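Local atomic coordinates of probable amino acid aminotransferase (Mycobacterium tuberculosis, PDB entry 6Q1S), a protein that is a probable class IV amino acid aminotransferase that binds 4'-deoxy-4'-aminopyridoxal-5'-phosphate and 2-oxoglutaric acid. Residues E75-R80 with V109-V114; D172-S177 with A260-L265; I129-G134 with L162-R167. All coordinates share one frame; numbering follows the deposited sequence.

Interaction 1: E75-R80 with V109-V114; sequences EVATQR and VMVSPV
The helical residues 75-80 come closest to the strand 109-114 at Ala77 and Val111, whose CA atoms lie 7.0 Å apart, while the CA of Val109 is only slightly farther, at 7.3 Å, from that of Ala77. So close an approach suits an alanine at the meeting point, because the helix then contributes only a methyl group and can lie close over the branched valines of the strand. That methyl sits over two of them: Ala77 CB is 3.7 Å from Val109 CG1 and equally far from Val111 CG2. The valines touch it with different branches. In Val109 the methyl used is CG1, turned anti to its own backbone N (chi1 164°) and so inclined along the strand toward Val111; in Val111 it is CG2, lying beside the backbone N and inclined back toward Val109. The two branches therefore converge on Ala77, which nests between them without any polar bond across the contact. This is helix-on-sheet packing in the antiparallel sheet of the chain's N-terminal part, with helix 67-84 laid against strand 106-113. Being two residues apart in an extended chain, Val109 and Val111 present their branched side chains to the same helix, where Trp70, Ala73, Val74 and Trp81 also touch them. Leu91 and Leu93 of strand 89-96 pack against the valines too, and Val5 of strand 3-6 against Ala77. Between the valines, Met110 points away from the helix and packs on Val27 of the second subunit. Thr78 likewise turns from strand 106-113; its OG1 bonds to the carbonyl O of Val74, one turn back, a common way for a buried threonine in a helix to satisfy its hydroxyl.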
loop_
_atom_site.group_PDB
_atom_site.type_symbol
_atom_site.label_atom_id
_atom_site.label_comp_id
_atom_site.label_asym_id
_atom_site.label_seq_id
_atom_site.Cartn_x
_atom_site.Cartn_y
_atom_site.Cartn_z
ATOM N N GLU B 75 21.538 17.603 -0.127
ATOM C CA GLU B 75 22.229 18.889 -0.129
ATOM C C GLU B 75 22.318 19.462 -1.536
ATOM O O GLU B 75 22.151 20.672 -1.732
ATOM C CB GLU B 75 23.623 18.735 0.477
ATOM C CG GLU B 75 24.456 20.000 0.434
ATOM C CD GLU B 75 24.080 20.987 1.515
ATOM O OE1 GLU B 75 23.300 20.614 2.414
ATOM O OE2 GLU B 75 24.564 22.137 1.466
ATOM N N VAL B 76 22.573 18.609 -2.527
ATOM C CA VAL B 76 22.615 19.067 -3.911
ATOM C C VAL B 76 21.234 19.541 -4.347
ATOM O O VAL B 76 21.087 20.612 -4.950
ATOM C CB VAL B 76 23.147 17.949 -4.826
ATOM C CG1 VAL B 76 22.826 18.250 -6.279
ATOM C CG2 VAL B 76 24.646 17.771 -4.630
ATOM N N ALA B 77 20.202 18.755 -4.039
ATOM C CA ALA B 77 18.844 19.133 -4.412
ATOM C C ALA B 77 18.387 20.379 -3.663
ATOM O O ALA B 77 17.678 21.221 -4.224
ATOM C CB ALA B 77 17.886 17.971 -4.151
ATOM N N THR B 78 18.787 20.513 -2.396
ATOM C CA THR B 78 18.415 21.693 -1.621
ATOM C C THR B 78 19.001 22.960 -2.232
ATOM O O THR B 78 18.285 23.941 -2.460
ATOM C CB THR B 78 18.867 21.536 -0.167
ATOM O OG1 THR B 78 18.254 20.372 0.399
ATOM C CG2 THR B 78 18.472 22.752 0.650
ATOM N N GLN B 79 20.310 22.958 -2.504
ATOM C CA GLN B 79 20.945 24.150 -3.055
ATOM C C GLN B 79 20.423 24.481 -4.446
ATOM O O GLN B 79 20.446 25.646 -4.854
ATOM C CB GLN B 79 22.460 23.961 -3.111
ATOM C CG GLN B 79 23.137 23.862 -1.764
ATOM C CD GLN B 79 24.597 23.485 -1.889
ATOM O OE1 GLN B 79 25.215 23.688 -2.934
ATOM N NE2 GLN B 79 25.155 22.921 -0.827
ATOM N N ARG B 80 19.953 23.474 -5.184
ATOM C CA ARG B 80 19.374 23.734 -6.496
ATOM C C ARG B 80 18.001 24.383 -6.380
ATOM O O ARG B 80 17.652 25.262 -7.179
ATOM C CB ARG B 80 19.283 22.435 -7.291
ATOM C CG ARG B 80 18.807 22.617 -8.714
ATOM C CD ARG B 80 19.930 22.370 -9.701
ATOM N NE ARG B 80 19.437 22.372 -11.073
ATOM C CZ ARG B 80 20.090 21.843 -12.103
ATOM N NH1 ARG B 80 19.561 21.888 -13.318
ATOM N NH2 ARG B 80 21.267 21.262 -11.916
ATOM N N VAL B 109 16.241 11.436 -4.960
ATOM C CA VAL B 109 15.730 12.571 -4.203
ATOM C C VAL B 109 14.964 13.476 -5.156
ATOM O O VAL B 109 15.413 13.733 -6.279
ATOM C CB VAL B 109 16.878 13.339 -3.514
ATOM C CG1 VAL B 109 16.419 14.713 -3.048
ATOM C CG2 VAL B 109 17.428 12.534 -2.352
ATOM N N MET B 110 13.805 13.957 -4.710
ATOM C CA MET B 110 12.912 14.735 -5.558
ATOM C C MET B 110 12.380 15.943 -4.804
ATOM O O MET B 110 11.915 15.811 -3.669
ATOM C CB MET B 110 11.750 13.870 -6.052
ATOM C CG MET B 110 10.719 14.625 -6.855
ATOM S SD MET B 110 9.592 13.514 -7.712
ATOM C CE MET B 110 9.207 12.368 -6.393
ATOM N N VAL B 111 12.444 17.113 -5.439
ATOM C CA VAL B 111 11.881 18.342 -4.895
ATOM C C VAL B 111 10.751 18.798 -5.806
ATOM O O VAL B 111 10.886 18.780 -7.035
ATOM C CB VAL B 111 12.950 19.445 -4.753
ATOM C CG1 VAL B 111 12.440 20.559 -3.854
ATOM C CG2 VAL B 111 14.248 18.865 -4.218
ATOM N N SER B 112 9.646 19.217 -5.206
ATOM C CA SER B 112 8.453 19.629 -5.928
ATOM C C SER B 112 7.837 20.820 -5.212
ATOM O O SER B 112 8.151 21.078 -4.046
ATOM C CB SER B 112 7.443 18.479 -6.030
ATOM O OG SER B 112 7.953 17.422 -6.827
ATOM N N PRO B 113 6.957 21.565 -5.882
ATOM C CA PRO B 113 6.296 22.691 -5.213
ATOM C C PRO B 113 5.360 22.235 -4.105
ATOM O O PRO B 113 4.720 21.184 -4.187
ATOM C CB PRO B 113 5.518 23.374 -6.345
ATOM C CG PRO B 113 6.197 22.930 -7.597
ATOM C CD PRO B 113 6.677 21.543 -7.329
ATOM N N VAL B 114 5.280 23.054 -3.064
ATOM C CA VAL B 114 4.351 22.796 -1.957
ATOM C C VAL B 114 2.928 23.098 -2.414
ATOM O O VAL B 114 2.668 24.199 -2.934
ATOM C CB VAL B 114 4.732 23.638 -0.737
ATOM C CG1 VAL B 114 3.705 23.469 0.370
ATOM C CG2 VAL B 114 6.118 23.253 -0.243
#

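Interaction 2: D172-S177 with A260-L265; sequences DVIFVS and ARVHTL
His263 ND1 and Thr264 OG1 lie 2.6 Å apart in a hydrogen bond whose donor may be either group; the hydroxyl oxygen sits at the edge of the imidazole, in its plane. The bond joins neighbouring side chains just where the chain turns a corner between Val262 and Leu265, the two residues that reach the strand 172-177. Both meet the tip of Ile174. Its CG1 branch is turned anti to the carbonyl carbon and runs on fully extended (chi2 180°), carrying CD1 to 4.1 Å from Leu265 CD1 and a looser 4.5 Å from Val262 CG2. The side chains of Ile174 and Leu265 cross at about a right angle. Aliphatic side chains with some length suit this place, for the CA atoms of Ile174 and Leu265 are 8.9 Å apart and only the ends of the side chains can bridge the distance. Leu244 of helix 241-245 packs on both, and Leu252 on Ile174. At the start of the strand, the anti lone pair of Asp172 OD1 takes the backbone N-H of Val173 at 2.7 Å, while OD2 has a long, weak ion pair with Arg187, a residue of the 2-oxoglutaric acid pocket. Strand 126-132 pairs in parallel with both 172-176 and 258-265, so this apolar contact spans the strand lying between them, as in the mixed-sheet domain of class IV aminotransferases.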
loop_
_atom_site.group_PDB
_atom_site.type_symbol
_atom_site.label_atom_id
_atom_site.label_comp_id
_atom_site.label_asym_id
_atom_site.label_seq_id
_atom_site.Cartn_x
_atom_site.Cartn_y
_atom_site.Cartn_z
ATOM N N ASP B 172 -9.689 16.380 6.370
ATOM C CA ASP B 172 -8.734 15.369 6.805
ATOM C C ASP B 172 -9.476 14.333 7.641
ATOM O O ASP B 172 -10.704 14.380 7.774
ATOM C CB ASP B 172 -7.579 16.010 7.579
ATOM C CG ASP B 172 -6.258 15.306 7.340
ATOM O OD1 ASP B 172 -6.208 14.065 7.467
ATOM O OD2 ASP B 172 -5.265 15.999 7.037
ATOM N N VAL B 173 -8.724 13.395 8.209
ATOM C CA VAL B 173 -9.285 12.257 8.927
ATOM C C VAL B 173 -8.450 12.020 10.175
ATOM O O VAL B 173 -7.231 12.221 10.167
ATOM C CB VAL B 173 -9.321 10.989 8.041
ATOM C CG1 VAL B 173 -9.615 9.741 8.864
ATOM C CG2 VAL B 173 -10.344 11.136 6.938
ATOM N N ILE B 174 -9.112 11.618 11.254
ATOM C CA ILE B 174 -8.447 11.112 12.446
ATOM C C ILE B 174 -8.846 9.650 12.583
ATOM O O ILE B 174 -10.028 9.338 12.779
ATOM C CB ILE B 174 -8.819 11.915 13.701
ATOM C CG1 ILE B 174 -8.249 13.332 13.608
ATOM C CG2 ILE B 174 -8.300 11.214 14.949
ATOM C CD1 ILE B 174 -8.560 14.196 14.805
ATOM N N PHE B 175 -7.871 8.756 12.451
ATOM C CA PHE B 175 -8.137 7.329 12.550
ATOM C C PHE B 175 -8.372 6.936 14.001
ATOM O O PHE B 175 -7.605 7.316 14.891
ATOM C CB PHE B 175 -6.968 6.528 11.979
ATOM C CG PHE B 175 -7.047 6.307 10.499
ATOM C CD1 PHE B 175 -8.208 5.824 9.919
ATOM C CD2 PHE B 175 -5.963 6.587 9.687
ATOM C CE1 PHE B 175 -8.284 5.617 8.557
ATOM C CE2 PHE B 175 -6.033 6.386 8.321
ATOM C CZ PHE B 175 -7.197 5.898 7.756
ATOM N N VAL B 176 -9.425 6.163 14.240
ATOM C CA VAL B 176 -9.717 5.628 15.561
ATOM C C VAL B 176 -9.688 4.112 15.465
ATOM O O VAL B 176 -10.218 3.529 14.513
ATOM C CB VAL B 176 -11.077 6.123 16.096
ATOM C CG1 VAL B 176 -11.234 5.760 17.562
ATOM C CG2 VAL B 176 -11.215 7.626 15.897
ATOM N N SER B 177 -9.061 3.482 16.452
ATOM C CA SER B 177 -8.935 2.037 16.485
ATOM C C SER B 177 -10.257 1.375 16.869
ATOM O O SER B 177 -11.174 2.011 17.396
ATOM C CB SER B 177 -7.839 1.633 17.465
ATOM O OG SER B 177 -8.173 2.011 18.787
ATOM N N ALA B 260 -2.031 21.809 11.319
ATOM C CA ALA B 260 -3.377 22.166 10.884
ATOM C C ALA B 260 -4.324 21.883 12.043
ATOM O O ALA B 260 -4.608 20.719 12.347
ATOM C CB ALA B 260 -3.782 21.385 9.634
ATOM N N ARG B 261 -4.803 22.939 12.692
ATOM C CA ARG B 261 -5.715 22.765 13.813
ATOM C C ARG B 261 -7.062 22.246 13.328
ATOM O O ARG B 261 -7.570 22.670 12.288
ATOM C CB ARG B 261 -5.908 24.077 14.569
ATOM C CG ARG B 261 -6.463 23.872 15.972
ATOM C CD ARG B 261 -6.703 25.181 16.695
ATOM N NE ARG B 261 -7.635 26.030 15.963
ATOM C CZ ARG B 261 -8.944 26.055 16.191
ATOM N NH1 ARG B 261 -9.731 26.852 15.483
ATOM N NH2 ARG B 261 -9.463 25.278 17.133
ATOM N N VAL B 262 -7.639 21.320 14.091
ATOM C CA VAL B 262 -8.953 20.770 13.784
ATOM C C VAL B 262 -9.983 21.670 14.461
ATOM O O VAL B 262 -10.205 21.585 15.670
ATOM C CB VAL B 262 -9.080 19.317 14.248
ATOM C CG1 VAL B 262 -10.489 18.795 14.002
ATOM C CG2 VAL B 262 -8.046 18.443 13.551
ATOM N N HIS B 263 -10.617 22.542 13.675
ATOM C CA HIS B 263 -11.649 23.426 14.199
ATOM C C HIS B 263 -13.032 22.790 14.192
ATOM O O HIS B 263 -13.928 23.281 14.887
ATOM C CB HIS B 263 -11.682 24.740 13.407
ATOM C CG HIS B 263 -11.933 24.568 11.940
ATOM N ND1 HIS B 263 -13.123 24.087 11.439
ATOM C CD2 HIS B 263 -11.148 24.824 10.867
ATOM C CE1 HIS B 263 -13.059 24.049 10.119
ATOM N NE2 HIS B 263 -11.871 24.490 9.747
ATOM N N THR B 264 -13.221 21.718 13.426
ATOM C CA THR B 264 -14.497 21.017 13.349
ATOM C C THR B 264 -14.208 19.526 13.280
ATOM O O THR B 264 -13.496 19.073 12.380
ATOM C CB THR B 264 -15.310 21.462 12.128
ATOM O OG1 THR B 264 -15.382 22.894 12.096
ATOM C CG2 THR B 264 -16.715 20.888 12.182
ATOM N N LEU B 265 -14.746 18.774 14.235
ATOM C CA LEU B 265 -14.544 17.332 14.314
ATOM C C LEU B 265 -15.897 16.642 14.227
ATOM O O LEU B 265 -16.754 16.844 15.095
ATOM C CB LEU B 265 -13.816 16.952 15.605
ATOM C CG LEU B 265 -13.493 15.469 15.789
ATOM C CD1 LEU B 265 -12.590 14.987 14.664
ATOM C CD2 LEU B 265 -12.840 15.230 17.141
#

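Interaction 3: I129-G134 with L162-R167; sequences ITLDRG and LRHAAR
Ile129 and Ala165 form the tight end of this contact, where strand and helix come to 7.1 Å between their CA atoms. The alanine, small enough for such an approach, offers its methyl to the isoleucine tip: Ile129 CD1 is 3.7 Å from Ala165 CB. Ile129 gets there by placing CG1 between its backbone N and carbonyl carbon (chi1 58°), which directs the longer branch at the helix. Two residues along the strand, Leu131 meets the imidazole of His164 obliquely, with CD2 3.6 Å from ND1 and CD1 4.0 Å from CE1. This second pair is a mixed one, a buried aliphatic group beside a partly exposed ring, and Trp145 of the second subunit packs on both members. Beyond it the segments diverge. Asp132 OD1 takes the backbone N-H of Gly134 at 2.7 Å in an Asx turn that bends the chain at the strand's end; Gly134 has a positive phi of 91°, which its lack of a side chain makes easy. On the outward flank of the helix, Ala166 and Arg167 are exposed, and Arg163 and Arg167 both form salt bridges with Asp61 of the second subunit. Helix 156-166, lying in sequence between the adjacent parallel strands 126-132 and 172-176 and packing on the first through these residues, forms the main helical part of the beta-alpha-beta connection between them.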
loop_
_atom_site.group_PDB
_atom_site.type_symbol
_atom_site.label_atom_id
_atom_site.label_comp_id
_atom_site.label_asym_id
_atom_site.label_seq_id
_atom_site.Cartn_x
_atom_site.Cartn_y
_atom_site.Cartn_z
ATOM N N ILE B 129 -12.974 14.356 10.346
ATOM C CA ILE B 129 -13.949 13.387 10.823
ATOM C C ILE B 129 -13.196 12.193 11.386
ATOM O O ILE B 129 -12.134 11.819 10.875
ATOM C CB ILE B 129 -14.920 12.943 9.707
ATOM C CG1 ILE B 129 -14.154 12.333 8.531
ATOM C CG2 ILE B 129 -15.757 14.120 9.230
ATOM C CD1 ILE B 129 -15.045 11.671 7.503
ATOM N N THR B 130 -13.739 11.598 12.445
ATOM C CA THR B 130 -13.178 10.366 12.978
ATOM C C THR B 130 -13.667 9.190 12.147
ATOM O O THR B 130 -14.843 9.114 11.781
ATOM C CB THR B 130 -13.569 10.178 14.443
ATOM O OG1 THR B 130 -14.996 10.156 14.562
ATOM C CG2 THR B 130 -13.007 11.310 15.293
ATOM N N LEU B 131 -12.758 8.264 11.856
ATOM C CA LEU B 131 -13.081 7.119 11.021
ATOM C C LEU B 131 -12.444 5.866 11.599
ATOM O O LEU B 131 -11.306 5.904 12.075
ATOM C CB LEU B 131 -12.595 7.339 9.585
ATOM C CG LEU B 131 -13.546 6.974 8.449
ATOM C CD1 LEU B 131 -14.862 7.729 8.569
ATOM C CD2 LEU B 131 -12.877 7.269 7.125
ATOM N N ASP B 132 -13.184 4.760 11.555
ATOM C CA ASP B 132 -12.652 3.492 12.032
ATOM C C ASP B 132 -11.501 3.047 11.140
ATOM O O ASP B 132 -11.650 2.942 9.920
ATOM C CB ASP B 132 -13.754 2.432 12.046
ATOM C CG ASP B 132 -13.398 1.221 12.891
ATOM O OD1 ASP B 132 -12.222 0.798 12.878
ATOM O OD2 ASP B 132 -14.300 0.685 13.568
ATOM N N ARG B 133 -10.349 2.787 11.757
ATOM C CA ARG B 133 -9.197 2.307 11.006
ATOM C C ARG B 133 -9.253 0.800 10.794
ATOM O O ARG B 133 -8.741 0.295 9.787
ATOM C CB ARG B 133 -7.905 2.707 11.725
ATOM C CG ARG B 133 -6.643 2.111 11.131
ATOM C CD ARG B 133 -6.442 2.575 9.700
ATOM N NE ARG B 133 -5.232 2.012 9.114
ATOM C CZ ARG B 133 -5.190 0.849 8.471
ATOM N NH1 ARG B 133 -6.294 0.129 8.330
ATOM N NH2 ARG B 133 -4.046 0.409 7.969
ATOM N N GLY B 134 -9.881 0.073 11.713
ATOM C CA GLY B 134 -9.924 -1.367 11.651
ATOM C C GLY B 134 -8.804 -2.060 12.387
ATOM O O GLY B 134 -8.863 -3.282 12.563
ATOM N N LEU B 162 -8.692 9.891 2.510
ATOM C CA LEU B 162 -8.824 11.340 2.414
ATOM C C LEU B 162 -9.877 11.732 1.383
ATOM O O LEU B 162 -10.624 12.694 1.588
ATOM C CB LEU B 162 -7.475 11.969 2.072
ATOM C CG LEU B 162 -6.450 12.008 3.207
ATOM C CD1 LEU B 162 -5.070 12.350 2.669
ATOM C CD2 LEU B 162 -6.874 13.004 4.275
ATOM N N ARG B 163 -9.946 11.003 0.266
ATOM C CA ARG B 163 -10.978 11.277 -0.729
ATOM C C ARG B 163 -12.364 10.945 -0.193
ATOM O O ARG B 163 -13.340 11.626 -0.532
ATOM C CB ARG B 163 -10.700 10.490 -2.010
ATOM C CG ARG B 163 -9.546 11.032 -2.837
ATOM C CD ARG B 163 -9.512 10.388 -4.215
ATOM N NE ARG B 163 -9.530 8.931 -4.137
ATOM C CZ ARG B 163 -8.442 8.171 -4.056
ATOM N NH1 ARG B 163 -7.239 8.729 -4.049
ATOM N NH2 ARG B 163 -8.556 6.852 -3.986
ATOM N N HIS B 164 -12.470 9.903 0.634
ATOM C CA HIS B 164 -13.749 9.560 1.248
ATOM C C HIS B 164 -14.254 10.693 2.131
ATOM O O HIS B 164 -15.443 11.029 2.103
ATOM C CB HIS B 164 -13.604 8.264 2.049
ATOM C CG HIS B 164 -14.781 7.946 2.920
ATOM N ND1 HIS B 164 -14.836 8.298 4.251
ATOM C CD2 HIS B 164 -15.942 7.301 2.654
ATOM C CE1 HIS B 164 -15.980 7.888 4.768
ATOM N NE2 HIS B 164 -16.671 7.282 3.820
ATOM N N ALA B 165 -13.362 11.299 2.918
ATOM C CA ALA B 165 -13.765 12.409 3.774
ATOM C C ALA B 165 -14.019 13.678 2.975
ATOM O O ALA B 165 -14.812 14.525 3.399
ATOM C CB ALA B 165 -12.701 12.666 4.838
ATOM N N ALA B 166 -13.352 13.833 1.831
ATOM C CA ALA B 166 -13.584 15.011 1.004
ATOM C C ALA B 166 -14.999 15.023 0.442
ATOM O O ALA B 166 -15.639 16.079 0.381
ATOM C CB ALA B 166 -12.556 15.072 -0.126
ATOM N N ARG B 167 -15.521 13.855 0.060
ATOM C CA ARG B 167 -16.888 13.784 -0.440
ATOM C C ARG B 167 -17.917 14.139 0.620
ATOM O O ARG B 167 -19.085 14.356 0.280
ATOM C CB ARG B 167 -17.181 12.388 -0.999
ATOM C CG ARG B 167 -16.374 12.037 -2.239
ATOM C CD ARG B 167 -16.882 10.767 -2.908
ATOM N NE ARG B 167 -16.511 9.559 -2.175
ATOM C CZ ARG B 167 -15.386 8.882 -2.382
ATOM N NH1 ARG B 167 -14.521 9.295 -3.297
ATOM N NH2 ARG B 167 -15.124 7.793 -1.676
#

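In the fold
Interactions 2 and 3 share one sheet, their centres about 9 Å apart, whereas interaction 1 belongs to the separate antiparallel sheet across the centre of the chain, its centre about 30 Å from that of interaction 2 and about 31 Å from that of interaction 3. Strand 172-176 joins the neighbouring pair: Val176 N is 2.9 Å from Leu131 O in a probable hydrogen bond, and Val173 packs on Ala165. Interactions 1 and 2 are buried and aliphatic, a helix on a strand and two strands linked by side-chain ends. Interaction 3, partly buried, repeats the alanine solution but adds a histidine. Both 1 and 3 reach the second subunit, 1 by packing behind its strand, 3 also by salt bridges.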